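Local coordinates for glycosylation Associate Protein 1 (Streptococcus agalactiae serotype V, PDB 6OYC) that probably acts in the accessory Sec system, as part of a complex that supports glycosylation and secretion of a bacterial surface glycoprotein, at residues S227-V232 against K248-L253. Numbering follows the deposited sequence.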
ATOM      1  N   SER A 227       8.579 -13.043 -27.532  1.00 53.50           N
ATOM      2  CA  SER A 227       8.206 -11.681 -27.876  1.00 53.17           C
ATOM      3  C   SER A 227       7.515 -10.947 -26.730  1.00 49.05           C
ATOM      4  O   SER A 227       7.020  -9.835 -26.929  1.00 44.68           O
ATOM      5  CB  SER A 227       7.309 -11.685 -29.108  1.00 49.18           C
ATOM      6  OG  SER A 227       6.128 -12.396 -28.844  1.00 53.45           O
ATOM      7  N   ASP A 228       7.471 -11.541 -25.543  1.00 47.76           N
ATOM      8  CA  ASP A 228       6.857 -10.909 -24.387  1.00 48.00           C
ATOM      9  C   ASP A 228       7.858 -10.006 -23.674  1.00 44.98           C
ATOM     10  O   ASP A 228       9.062 -10.020 -23.952  1.00 44.76           O
ATOM     11  CB  ASP A 228       6.325 -11.964 -23.417  1.00 43.59           C
ATOM     12  CG  ASP A 228       5.081 -12.645 -23.930  1.00 46.21           C
ATOM     13  OD1 ASP A 228       4.358 -12.031 -24.760  1.00 44.29           O
ATOM     14  OD2 ASP A 228       4.823 -13.785 -23.482  1.00 44.64           O
ATOM     15  N   THR A 229       7.338  -9.218 -22.736  1.00 41.57           N
ATOM     16  CA  THR A 229       8.144  -8.347 -21.891  1.00 39.96           C
ATOM     17  C   THR A 229       7.825  -8.635 -20.431  1.00 39.00           C
ATOM     18  O   THR A 229       6.656  -8.764 -20.051  1.00 36.94           O
ATOM     19  CB  THR A 229       7.891  -6.870 -22.213  1.00 43.89           C
ATOM     20  OG1 THR A 229       8.377  -6.584 -23.530  1.00 46.56           O
ATOM     21  CG2 THR A 229       8.572  -5.929 -21.179  1.00 37.62           C
ATOM     22  N   ILE A 230       8.862  -8.759 -19.622  1.00 37.45           N
ATOM     23  CA  ILE A 230       8.711  -8.901 -18.185  1.00 33.29           C
ATOM     24  C   ILE A 230       9.020  -7.552 -17.569  1.00 35.84           C
ATOM     25  O   ILE A 230      10.078  -6.968 -17.837  1.00 36.69           O
ATOM     26  CB  ILE A 230       9.632  -9.995 -17.629  1.00 33.80           C
ATOM     27  CG1 ILE A 230       9.312 -11.336 -18.284  1.00 34.44           C
ATOM     28  CG2 ILE A 230       9.469 -10.112 -16.134  1.00 35.62           C
ATOM     29  CD1 ILE A 230      10.197 -12.436 -17.815  1.00 36.77           C
ATOM     30  N   ILE A 231       8.089  -7.035 -16.774  1.00 31.77           N
ATOM     31  CA  ILE A 231       8.292  -5.794 -16.045  1.00 32.47           C
ATOM     32  C   ILE A 231       8.474  -6.159 -14.585  1.00 33.41           C
ATOM     33  O   ILE A 231       7.566  -6.716 -13.957  1.00 33.15           O
ATOM     34  CB  ILE A 231       7.135  -4.806 -16.260  1.00 34.69           C
ATOM     35  CG1 ILE A 231       7.030  -4.480 -17.767  1.00 32.87           C
ATOM     36  CG2 ILE A 231       7.375  -3.553 -15.442  1.00 28.83           C
ATOM     37  CD1 ILE A 231       5.714  -3.909 -18.245  1.00 37.26           C
ATOM     38  N   VAL A 232       9.668  -5.890 -14.064  1.00 33.35           N
ATOM     39  CA  VAL A 232      10.085  -6.361 -12.753  1.00 31.31           C
ATOM     40  C   VAL A 232      10.140  -5.183 -11.791  1.00 33.67           C
ATOM     41  O   VAL A 232      10.847  -4.193 -12.030  1.00 32.43           O
ATOM     42  CB  VAL A 232      11.448  -7.070 -12.799  1.00 36.73           C
ATOM     43  CG1 VAL A 232      11.862  -7.515 -11.376  1.00 33.12           C
ATOM     44  CG2 VAL A 232      11.399  -8.257 -13.756  1.00 34.65           C
ATOM     45  N   LYS A 248      14.982 -15.165 -22.049  1.00 79.78           N
ATOM     46  CA  LYS A 248      13.837 -15.517 -22.891  1.00 73.58           C
ATOM     47  C   LYS A 248      13.225 -14.297 -23.581  1.00 73.10           C
ATOM     48  O   LYS A 248      12.895 -14.359 -24.768  1.00 77.29           O
ATOM     49  CB  LYS A 248      12.781 -16.262 -22.071  1.00 70.07           C
ATOM     50  CG  LYS A 248      11.785 -17.085 -22.909  1.00 62.39           C
ATOM     51  CD  LYS A 248      11.114 -18.192 -22.070  1.00 52.87           C
ATOM     52  CE  LYS A 248      10.124 -19.042 -22.880  1.00 50.01           C
ATOM     53  NZ  LYS A 248      10.577 -20.427 -23.245  1.00 60.53           N
ATOM     54  N   GLY A 249      13.052 -13.182 -22.872  1.00 65.01           N
ATOM     55  CA  GLY A 249      12.371 -12.069 -23.515  1.00 57.32           C
ATOM     56  C   GLY A 249      12.913 -10.673 -23.255  1.00 49.04           C
ATOM     57  O   GLY A 249      14.099 -10.486 -22.966  1.00 56.99           O
ATOM     58  N   ASN A 250      12.045  -9.681 -23.366  1.00 41.63           N
ATOM     59  CA  ASN A 250      12.388  -8.309 -23.021  1.00 44.22           C
ATOM     60  C   ASN A 250      12.176  -8.046 -21.539  1.00 42.18           C
ATOM     61  O   ASN A 250      11.335  -8.668 -20.882  1.00 39.59           O
ATOM     62  CB  ASN A 250      11.564  -7.319 -23.834  1.00 42.24           C
ATOM     63  CG  ASN A 250      11.932  -7.343 -25.284  1.00 47.26           C
ATOM     64  OD1 ASN A 250      13.086  -7.110 -25.631  1.00 48.83           O
ATOM     65  ND2 ASN A 250      10.974  -7.689 -26.141  1.00 45.50           N
ATOM     66  N   LEU A 251      12.923  -7.076 -21.027  1.00 41.76           N
ATOM     67  CA  LEU A 251      12.965  -6.823 -19.598  1.00 36.87           C
ATOM     68  C   LEU A 251      12.916  -5.327 -19.344  1.00 34.43           C
ATOM     69  O   LEU A 251      13.685  -4.570 -19.948  1.00 36.96           O
ATOM     70  CB  LEU A 251      14.233  -7.431 -18.986  1.00 40.47           C
ATOM     71  CG  LEU A 251      14.476  -7.165 -17.492  1.00 44.46           C
ATOM     72  CD1 LEU A 251      13.367  -7.763 -16.637  1.00 40.00           C
ATOM     73  CD2 LEU A 251      15.819  -7.730 -17.089  1.00 46.55           C
ATOM     74  N   ILE A 252      12.022  -4.913 -18.449  1.00 30.12           N
ATOM     75  CA  ILE A 252      11.970  -3.552 -17.920  1.00 34.85           C
ATOM     76  C   ILE A 252      12.102  -3.615 -16.398  1.00 34.52           C
ATOM     77  O   ILE A 252      11.353  -4.344 -15.730  1.00 33.33           O
ATOM     78  CB  ILE A 252      10.671  -2.823 -18.320  1.00 33.70           C
ATOM     79  CG1 ILE A 252      10.597  -2.631 -19.837  1.00 35.12           C
ATOM     80  CG2 ILE A 252      10.570  -1.466 -17.626  1.00 31.63           C
ATOM     81  CD1 ILE A 252       9.191  -2.377 -20.322  1.00 31.78           C
ATOM     82  N   LEU A 253      13.048  -2.860 -15.854  1.00 30.98           N
ATOM     83  CA  LEU A 253      13.230  -2.759 -14.413  1.00 32.94           C
ATOM     84  C   LEU A 253      12.525  -1.511 -13.900  1.00 34.12           C
ATOM     85  O   LEU A 253      12.720  -0.422 -14.450  1.00 35.84           O
ATOM     86  CB  LEU A 253      14.713  -2.695 -14.060  1.00 34.86           C
ATOM     87  CG  LEU A 253      15.498  -3.996 -14.054  1.00 42.42           C
ATOM     88  CD1 LEU A 253      16.977  -3.714 -13.740  1.00 38.93           C
ATOM     89  CD2 LEU A 253      14.893  -4.936 -13.013  1.00 39.20           C
TER
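Strands 229-232 and 250-253 run parallel, their axes 18° apart, joined by a ladder that opens with Asn-250 N to Asp-228 O and in which Ile-230 and Ile-252 each bond through both N and O. The Ile-230 N to Asn-250 O bond is 2.8 Å, its donor tilted 29° from the carbonyl plane. Ile-231 instead bonds to His-3 and Ile-5, placing its strand between two neighbours. On one face, Thr-229 sets CG2 against CD1 of Ile-252 at 3.7 Å and OG1 beside CB of Asn-250 at 3.3 Å. OG1 hydrogen-bonds to OH of Tyr-514, the C-terminal residue; threonine suits the place because its branches meet a polar and an apolar neighbour. Ile-231 and Ile-252 point the same way, CG1 of the former 4.0 Å from CD1 of the latter. Helix 239-242 links the strands in a beta-alpha-beta unit of a seven-stranded parallel sheet, on the face of Val-232, consistent with a GT-B-like Rossmann domain. There Leu-251, with CG anti to its backbone N (chi1 176°), brings CD1 to 3.5 Å from CG2 of Val-232. CD2 of Leu-253 reaches CB of Val-232 at 4.1 Å. Beta-branched Ile-230, Ile-231, Val-232 and Ile-252 suit extended strands and buried faces; Val-232 also touches Ile-242.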